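Local coordinates for protein aryl esterase (Mycobacterium smegmatis, PDB 2Q0Q) that hydrolyses aryl esters as an oligomeric SGNH-family esterase and also catalyses acyl transfer to alcohols in aqueous conditions, at residues G[113-118]-G[173-178]; G[163-168]-G[177-182]. One frame throughout, in Å; residues are numbered along the deposited sequence.

Interaction 1: residues G[113-118]-G[173-178]; sequences VLVTQV and SFMKVP
Val115, Thr116, Met175 and Val177, the residues that touch here, bring no flat group to the contact. The aromatic ring of Phe174 turns instead to a neighbouring subunit, where it meets His147 and Phe150 of that subunit edge-to-face and Trp149 with planes at about 45°. In the layered α/β fold of the SGNH hydrolases, the contact joins helix 104-119 to the end of helix 164-175, which a Schellman motif closes. Lys176 is its C-prime residue and has positive phi. Val177 N bonds to Ala172 O, and Lys176 N makes a weak bond to Ser173 O. The turn brings Met175 and Val177 to the same neighbouring helix.

Met175, present as selenomethionine, suits the distance between the two helices because a long unbranched methionine chain can reach across to the next helix. Val115 and Met175 reach toward each other tip to tip, with Val115 CG1 3.5 Å from Met175 CE. The selenium follows behind, its SE atom 3.8 Å from the same CG1. Val115 CG1 stands anti to the backbone N (chi1 177°), and from there it also meets Val177 CG1 at 4.1 Å. A beta-branched valine suits both places, being short and apolar: Val115 and Val177 both rest on Val134 of strand 133-138.

Lys176 takes no part in this packing. Its NZ donates to Ser173 O at 2.7 Å and to Phe174 O at 3.2 Å, the latter from above the carbonyl plane, and bonds further to Asp21 O and Ala23 O of the neighbouring subunit. With three N-H bonds among four carbonyl oxygens, the ammonium cannot give each a straight bond of its own. Thr116 crosses Met175 at about a right angle; its OG1 is hydrogen-bonded to Ser112 O, a turn back in its own helix, and lies 3.3 Å from Met175 CE.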
ATOM      1  N   VAL G 113      -2.648  10.615 -20.345  1.00 15.22           N
ATOM      2  CA  VAL G 113      -2.926  11.023 -18.969  1.00 15.33           C
ATOM      3  C   VAL G 113      -2.666  12.529 -18.768  1.00 15.00           C
ATOM      4  O   VAL G 113      -3.494  13.226 -18.191  1.00 14.78           O
ATOM      5  CB  VAL G 113      -2.095  10.177 -17.967  1.00 14.96           C
ATOM      6  CG1 VAL G 113      -2.198  10.737 -16.550  1.00 16.61           C
ATOM      7  CG2 VAL G 113      -2.545   8.714 -17.989  1.00 15.93           C
ATOM      8  N   LEU G 114      -1.521  13.017 -19.230  1.00 14.72           N
ATOM      9  CA  LEU G 114      -1.184  14.439 -19.099  1.00 14.86           C
ATOM     10  C   LEU G 114      -2.179  15.346 -19.870  1.00 15.37           C
ATOM     11  O   LEU G 114      -2.659  16.370 -19.344  1.00 15.26           O
ATOM     12  CB  LEU G 114       0.265  14.677 -19.562  1.00 14.79           C
ATOM     13  CG  LEU G 114       1.369  13.934 -18.780  1.00 14.97           C
ATOM     14  CD1 LEU G 114       2.737  14.205 -19.352  1.00 13.77           C
ATOM     15  CD2 LEU G 114       1.370  14.320 -17.339  1.00 15.44           C
ATOM     16  N   VAL G 115      -2.517  14.961 -21.099  1.00 14.96           N
ATOM     17  CA  VAL G 115      -3.522  15.698 -21.858  1.00 13.82           C
ATOM     18  C   VAL G 115      -4.836  15.741 -21.131  1.00 14.60           C
ATOM     19  O   VAL G 115      -5.429  16.797 -20.983  1.00 15.50           O
ATOM     20  CB  VAL G 115      -3.740  15.091 -23.266  1.00 14.33           C
ATOM     21  CG1 VAL G 115      -4.856  15.837 -24.034  1.00 14.27           C
ATOM     22  CG2 VAL G 115      -2.445  15.134 -24.066  1.00 14.83           C
ATOM     23  N   THR G 116      -5.257  14.600 -20.629  1.00 14.99           N
ATOM     24  CA  THR G 116      -6.519  14.525 -19.884  1.00 15.61           C
ATOM     25  C   THR G 116      -6.510  15.431 -18.650  1.00 15.63           C
ATOM     26  O   THR G 116      -7.512  16.128 -18.374  1.00 15.81           O
ATOM     27  CB  THR G 116      -6.842  13.060 -19.501  1.00 15.63           C
ATOM     28  OG1 THR G 116      -6.993  12.287 -20.696  1.00 17.62           O
ATOM     29  CG2 THR G 116      -8.130  12.965 -18.722  1.00 15.65           C
ATOM     30  N   GLN G 117      -5.379  15.453 -17.945  1.00 15.19           N
ATOM     31  CA  GLN G 117      -5.183  16.401 -16.815  1.00 15.18           C
ATOM     32  C   GLN G 117      -5.328  17.882 -17.246  1.00 15.02           C
ATOM     33  O   GLN G 117      -5.901  18.710 -16.512  1.00 15.36           O
ATOM     34  CB  GLN G 117      -3.830  16.167 -16.142  1.00 15.32           C
ATOM     35  CG  GLN G 117      -3.686  14.850 -15.396  1.00 14.87           C
ATOM     36  CD  GLN G 117      -2.289  14.608 -14.836  1.00 15.32           C
ATOM     37  OE1 GLN G 117      -1.315  15.237 -15.255  1.00 14.87           O
ATOM     38  NE2 GLN G 117      -2.192  13.691 -13.851  1.00 15.13           N
ATOM     39  N   VAL G 118      -4.849  18.240 -18.436  1.00 15.37           N
ATOM     40  CA  VAL G 118      -5.080  19.616 -18.906  1.00 15.81           C
ATOM     41  C   VAL G 118      -6.567  19.864 -19.263  1.00 15.13           C
ATOM     42  O   VAL G 118      -7.151  20.892 -18.893  1.00 16.06           O
ATOM     43  CB  VAL G 118      -4.196  19.997 -20.103  1.00 15.06           C
ATOM     44  CG1 VAL G 118      -4.555  21.394 -20.565  1.00 15.93           C
ATOM     45  CG2 VAL G 118      -2.706  19.902 -19.698  1.00 17.41           C
ATOM     46  N   SER G 173      -4.869  13.199 -32.577  1.00 15.72           N
ATOM     47  CA  SER G 173      -5.978  13.147 -33.518  1.00 15.71           C
ATOM     48  C   SER G 173      -7.229  12.530 -32.880  1.00 16.00           C
ATOM     49  O   SER G 173      -8.323  13.057 -32.999  1.00 15.99           O
ATOM     50  CB  SER G 173      -5.583  12.370 -34.776  1.00 16.78           C
ATOM     51  OG  SER G 173      -6.727  12.217 -35.586  1.00 17.14           O
ATOM     52  N   PHE G 174      -7.034  11.426 -32.181  1.00 14.41           N
ATOM     53  CA  PHE G 174      -8.112  10.738 -31.486  1.00 14.93           C
ATOM     54  C   PHE G 174      -8.729  11.598 -30.384  1.00 14.83           C
ATOM     55  O   PHE G 174      -9.958  11.629 -30.225  1.00 13.81           O
ATOM     56  CB  PHE G 174      -7.575   9.462 -30.868  1.00 14.45           C
ATOM     57  CG  PHE G 174      -8.630   8.583 -30.246  1.00 14.20           C
ATOM     58  CD1 PHE G 174      -8.907   8.649 -28.878  1.00 13.36           C
ATOM     59  CD2 PHE G 174      -9.308   7.643 -30.996  1.00 14.76           C
ATOM     60  CE1 PHE G 174      -9.868   7.843 -28.291  1.00 14.01           C
ATOM     61  CE2 PHE G 174     -10.264   6.811 -30.403  1.00 13.49           C
ATOM     62  CZ  PHE G 174     -10.544   6.903 -29.045  1.00 14.46           C
HETATM   63  N   MSE G 175      -7.877  12.260 -29.612  1.00 15.48           N
HETATM   64  CA  MSE G 175      -8.357  13.139 -28.526  1.00 15.93           C
HETATM   65  C   MSE G 175      -8.812  14.512 -29.012  1.00 16.06           C
HETATM   66  O   MSE G 175      -9.374  15.296 -28.216  1.00 16.60           O
HETATM   67  CB  MSE G 175      -7.293  13.311 -27.443  1.00 15.87           C
HETATM   68  CG  MSE G 175      -6.883  12.026 -26.817  1.00 15.92           C
HETATM   69 SE   MSE G 175      -5.688  12.293 -25.287  1.00 19.21          SE
HETATM   70  CE  MSE G 175      -6.982  13.049 -23.911  1.00 19.48           C
ATOM     71  N   LYS G 176      -8.584  14.790 -30.301  1.00 15.35           N
ATOM     72  CA  LYS G 176      -9.012  16.056 -30.913  1.00 16.11           C
ATOM     73  C   LYS G 176      -8.344  17.257 -30.258  1.00 15.42           C
ATOM     74  O   LYS G 176      -9.004  18.251 -29.918  1.00 18.38           O
ATOM     75  CB  LYS G 176     -10.529  16.191 -30.880  1.00 15.28           C
ATOM     76  CG  LYS G 176     -11.238  15.008 -31.474  1.00 16.49           C
ATOM     77  CD  LYS G 176     -11.002  14.885 -32.950  1.00 15.95           C
ATOM     78  CE  LYS G 176     -11.684  13.641 -33.524  1.00 16.90           C
ATOM     79  NZ  LYS G 176     -10.942  12.363 -33.179  1.00 16.01           N
ATOM     80  N   VAL G 177      -7.030  17.138 -30.094  1.00 16.41           N
ATOM     81  CA  VAL G 177      -6.193  18.188 -29.532  1.00 16.23           C
ATOM     82  C   VAL G 177      -5.020  18.481 -30.492  1.00 16.49           C
ATOM     83  O   VAL G 177      -4.600  17.607 -31.239  1.00 16.29           O
ATOM     84  CB  VAL G 177      -5.672  17.814 -28.130  1.00 16.28           C
ATOM     85  CG1 VAL G 177      -6.833  17.725 -27.141  1.00 16.85           C
ATOM     86  CG2 VAL G 177      -4.883  16.517 -28.179  1.00 16.35           C
ATOM     87  N   PRO G 178      -4.501  19.709 -30.465  1.00 17.39           N
ATOM     88  CA  PRO G 178      -3.371  20.086 -31.332  1.00 17.48           C
ATOM     89  C   PRO G 178      -2.093  19.277 -31.066  1.00 17.73           C
ATOM     90  O   PRO G 178      -1.743  19.019 -29.916  1.00 17.48           O
ATOM     91  CB  PRO G 178      -3.129  21.570 -30.978  1.00 18.59           C
ATOM     92  CG  PRO G 178      -4.299  22.019 -30.271  1.00 18.37           C
ATOM     93  CD  PRO G 178      -4.941  20.835 -29.626  1.00 17.05           C
TER

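Interaction 2: residues G[163-168]-G[177-182]; sequences ELARVY and VPFFDA
Phe179 lays its ring against the first turns of helix 164-175, touching Tyr168 and Ala165. From CB, the chain leaves the strand with CG anti to the backbone N (chi1 167°), which carries the ring across to the helix. CD1 lies 4.0 Å from backbone C of Tyr168. One atom further out, CE1 makes a close apolar contact, 3.6 Å from Tyr168 CB. The tip, CZ, passes beside the backbone, 3.6 Å from Ala165 O. A large flat ring suits this place because it can span nearly one helical turn, from Ala165 to Tyr168.

Two residues along, Asp181 extends toward the same helix. Its OD2 comes 3.5 Å from Ala165 CB, a van der Waals contact and no more; OD1 is held by Ser138 OG and Gly183 N. The small methyl of Ala165 lets the strand come close, with the CA atoms of Ala165 and Asp181 5.9 Å apart. Tyr168 lends only its CB and backbone to the contact, for its phenol leads away to a hydrogen bond between OH and Leu91 O.

The axes of helix 164-168 and strand 179-181 approach to 9.0 Å and run antiparallel at 174°, as befits the helix and second strand of a beta-alpha-beta crossover from strand 133-138 to strand 179-181 in the α/β fold of the SGNH hydrolases. Strand 179-181 is one of the two outermost strands of this chain's parallel sheet, beside strand 133-138; Phe179 and Asp181 face helix 164-175, while Phe180 packs on helix 198-215.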
ATOM      1  N   GLU G 163       9.483   6.728 -33.103  1.00 18.22           N
ATOM      2  CA  GLU G 163       8.050   6.384 -33.210  1.00 18.62           C
ATOM      3  C   GLU G 163       7.096   7.353 -32.508  1.00 18.61           C
ATOM      4  O   GLU G 163       5.879   7.228 -32.661  1.00 18.78           O
ATOM      5  CB  GLU G 163       7.801   4.982 -32.659  1.00 19.24           C
ATOM      6  CG  GLU G 163       8.635   3.896 -33.351  1.00 21.07           C
ATOM      7  CD  GLU G 163       8.460   3.914 -34.854  1.00 26.05           C
ATOM      8  OE1 GLU G 163       9.486   3.956 -35.584  1.00 30.37           O
ATOM      9  OE2 GLU G 163       7.292   3.886 -35.305  1.00 26.89           O
ATOM     10  N   LEU G 164       7.631   8.301 -31.749  1.00 17.59           N
ATOM     11  CA  LEU G 164       6.770   9.138 -30.898  1.00 18.04           C
ATOM     12  C   LEU G 164       5.952  10.133 -31.705  1.00 17.66           C
ATOM     13  O   LEU G 164       4.809  10.418 -31.375  1.00 18.19           O
ATOM     14  CB  LEU G 164       7.587   9.850 -29.832  1.00 18.25           C
ATOM     15  CG  LEU G 164       8.201   8.902 -28.799  1.00 18.11           C
ATOM     16  CD1 LEU G 164       9.090   9.648 -27.831  1.00 17.85           C
ATOM     17  CD2 LEU G 164       7.124   8.148 -28.064  1.00 19.31           C
ATOM     18  N   ALA G 165       6.511  10.668 -32.796  1.00 18.14           N
ATOM     19  CA  ALA G 165       5.712  11.550 -33.624  1.00 17.59           C
ATOM     20  C   ALA G 165       4.482  10.793 -34.147  1.00 17.41           C
ATOM     21  O   ALA G 165       3.370  11.338 -34.160  1.00 17.05           O
ATOM     22  CB  ALA G 165       6.528  12.104 -34.779  1.00 17.66           C
ATOM     23  N   ARG G 166       4.675   9.537 -34.558  1.00 17.84           N
ATOM     24  CA  ARG G 166       3.567   8.751 -35.073  1.00 17.82           C
ATOM     25  C   ARG G 166       2.492   8.486 -34.017  1.00 17.74           C
ATOM     26  O   ARG G 166       1.306   8.728 -34.256  1.00 16.87           O
ATOM     27  CB  ARG G 166       4.071   7.413 -35.631  1.00 18.56           C
ATOM     28  CG  ARG G 166       2.960   6.587 -36.254  1.00 19.27           C
ATOM     29  CD  ARG G 166       3.486   5.386 -36.996  1.00 20.62           C
ATOM     30  NE  ARG G 166       4.180   4.454 -36.105  1.00 23.85           N
ATOM     31  CZ  ARG G 166       3.579   3.531 -35.352  1.00 26.42           C
ATOM     32  NH1 ARG G 166       2.253   3.403 -35.348  1.00 27.69           N
ATOM     33  NH2 ARG G 166       4.313   2.727 -34.579  1.00 27.80           N
ATOM     34  N   VAL G 167       2.915   7.955 -32.881  1.00 17.19           N
ATOM     35  CA  VAL G 167       1.962   7.567 -31.849  1.00 16.67           C
ATOM     36  C   VAL G 167       1.324   8.802 -31.189  1.00 16.68           C
ATOM     37  O   VAL G 167       0.144   8.755 -30.868  1.00 16.45           O
ATOM     38  CB  VAL G 167       2.547   6.566 -30.766  1.00 16.93           C
ATOM     39  CG1 VAL G 167       3.045   5.288 -31.438  1.00 16.52           C
ATOM     40  CG2 VAL G 167       3.640   7.197 -29.929  1.00 16.93           C
ATOM     41  N   TYR G 168       2.083   9.888 -30.997  1.00 16.45           N
ATOM     42  CA  TYR G 168       1.517  11.109 -30.421  1.00 15.99           C
ATOM     43  C   TYR G 168       0.571  11.798 -31.407  1.00 15.84           C
ATOM     44  O   TYR G 168      -0.448  12.377 -30.987  1.00 15.18           O
ATOM     45  CB  TYR G 168       2.586  12.134 -29.987  1.00 16.09           C
ATOM     46  CG  TYR G 168       3.352  11.853 -28.693  1.00 14.90           C
ATOM     47  CD1 TYR G 168       3.282  10.628 -28.032  1.00 17.48           C
ATOM     48  CD2 TYR G 168       4.207  12.822 -28.171  1.00 16.84           C
ATOM     49  CE1 TYR G 168       4.017  10.393 -26.861  1.00 15.17           C
ATOM     50  CE2 TYR G 168       4.935  12.598 -27.010  1.00 15.80           C
ATOM     51  CZ  TYR G 168       4.840  11.384 -26.367  1.00 16.14           C
ATOM     52  OH  TYR G 168       5.565  11.177 -25.219  1.00 16.78           O
ATOM     53  N   VAL G 177      -7.030  17.138 -30.094  1.00 16.41           N
ATOM     54  CA  VAL G 177      -6.193  18.188 -29.532  1.00 16.23           C
ATOM     55  C   VAL G 177      -5.020  18.481 -30.492  1.00 16.49           C
ATOM     56  O   VAL G 177      -4.600  17.607 -31.239  1.00 16.29           O
ATOM     57  CB  VAL G 177      -5.672  17.814 -28.130  1.00 16.28           C
ATOM     58  CG1 VAL G 177      -6.833  17.725 -27.141  1.00 16.85           C
ATOM     59  CG2 VAL G 177      -4.883  16.517 -28.179  1.00 16.35           C
ATOM     60  N   PRO G 178      -4.501  19.709 -30.465  1.00 17.39           N
ATOM     61  CA  PRO G 178      -3.371  20.086 -31.332  1.00 17.48           C
ATOM     62  C   PRO G 178      -2.093  19.277 -31.066  1.00 17.73           C
ATOM     63  O   PRO G 178      -1.743  19.019 -29.916  1.00 17.48           O
ATOM     64  CB  PRO G 178      -3.129  21.570 -30.978  1.00 18.59           C
ATOM     65  CG  PRO G 178      -4.299  22.019 -30.271  1.00 18.37           C
ATOM     66  CD  PRO G 178      -4.941  20.835 -29.626  1.00 17.05           C
ATOM     67  N   PHE G 179      -1.407  18.923 -32.154  1.00 17.54           N
ATOM     68  CA  PHE G 179      -0.128  18.224 -32.114  1.00 17.62           C
ATOM     69  C   PHE G 179       0.944  19.002 -32.886  1.00 16.97           C
ATOM     70  O   PHE G 179       0.651  19.626 -33.917  1.00 18.96           O
ATOM     71  CB  PHE G 179      -0.281  16.824 -32.723  1.00 17.53           C
ATOM     72  CG  PHE G 179       1.025  16.152 -33.019  1.00 18.10           C
ATOM     73  CD1 PHE G 179       1.758  15.554 -31.989  1.00 17.12           C
ATOM     74  CD2 PHE G 179       1.531  16.128 -34.316  1.00 18.15           C
ATOM     75  CE1 PHE G 179       2.969  14.941 -32.255  1.00 18.41           C
ATOM     76  CE2 PHE G 179       2.756  15.501 -34.584  1.00 17.15           C
ATOM     77  CZ  PHE G 179       3.467  14.916 -33.548  1.00 18.16           C
ATOM     78  N   PHE G 180       2.184  18.926 -32.406  1.00 17.08           N
ATOM     79  CA  PHE G 180       3.347  19.428 -33.155  1.00 17.36           C
ATOM     80  C   PHE G 180       4.553  18.509 -32.933  1.00 17.20           C
ATOM     81  O   PHE G 180       4.845  18.123 -31.816  1.00 16.95           O
ATOM     82  CB  PHE G 180       3.682  20.858 -32.735  1.00 17.96           C
ATOM     83  CG  PHE G 180       4.906  21.431 -33.412  1.00 17.78           C
ATOM     84  CD1 PHE G 180       4.845  21.879 -34.725  1.00 19.44           C
ATOM     85  CD2 PHE G 180       6.119  21.532 -32.723  1.00 18.78           C
ATOM     86  CE1 PHE G 180       5.996  22.388 -35.364  1.00 19.70           C
ATOM     87  CE2 PHE G 180       7.252  22.052 -33.338  1.00 19.77           C
ATOM     88  CZ  PHE G 180       7.190  22.488 -34.653  1.00 19.75           C
ATOM     89  N   ASP G 181       5.268  18.196 -34.005  1.00 16.80           N
ATOM     90  CA  ASP G 181       6.450  17.372 -33.920  1.00 17.00           C
ATOM     91  C   ASP G 181       7.687  18.250 -33.929  1.00 16.81           C
ATOM     92  O   ASP G 181       8.063  18.812 -34.970  1.00 17.10           O
ATOM     93  CB  ASP G 181       6.495  16.387 -35.102  1.00 16.23           C
ATOM     94  CG  ASP G 181       7.739  15.479 -35.093  1.00 17.62           C
ATOM     95  OD1 ASP G 181       8.408  15.355 -34.044  1.00 17.54           O
ATOM     96  OD2 ASP G 181       8.042  14.906 -36.175  1.00 16.34           O
ATOM     97  N   ALA G 182       8.373  18.282 -32.799  1.00 17.11           N
ATOM     98  CA  ALA G 182       9.620  19.022 -32.691  1.00 17.96           C
ATOM     99  C   ALA G 182      10.648  18.481 -33.682  1.00 17.49           C
ATOM    100  O   ALA G 182      11.476  19.233 -34.190  1.00 18.72           O
ATOM    101  CB  ALA G 182      10.149  18.960 -31.286  1.00 17.70           C
TER

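Overall arrangement
Both contacts use helix 164-175, at its two ends. Interaction 2 joins the helix start to strand 179-181, which follows it in the chain, whereas interaction 1 joins its last turn to helix 104-119, far back in sequence. They share Val177 and Pro178. Each is partly buried and has one buried residue among those that touch: Val115 in interaction 1, Tyr168 in interaction 2. Interaction 1 is the more aliphatic, valines and selenomethionine with a threonine hydroxyl at one side, between helix 104-119 and the end of helix 164-175 with the turn after it. Interaction 2 sets a phenyl ring and a carboxylate against helix backbone and methyl. The neighbouring subunit reaches both, among others through Lys176 and Phe174, and Arg166 and Val167.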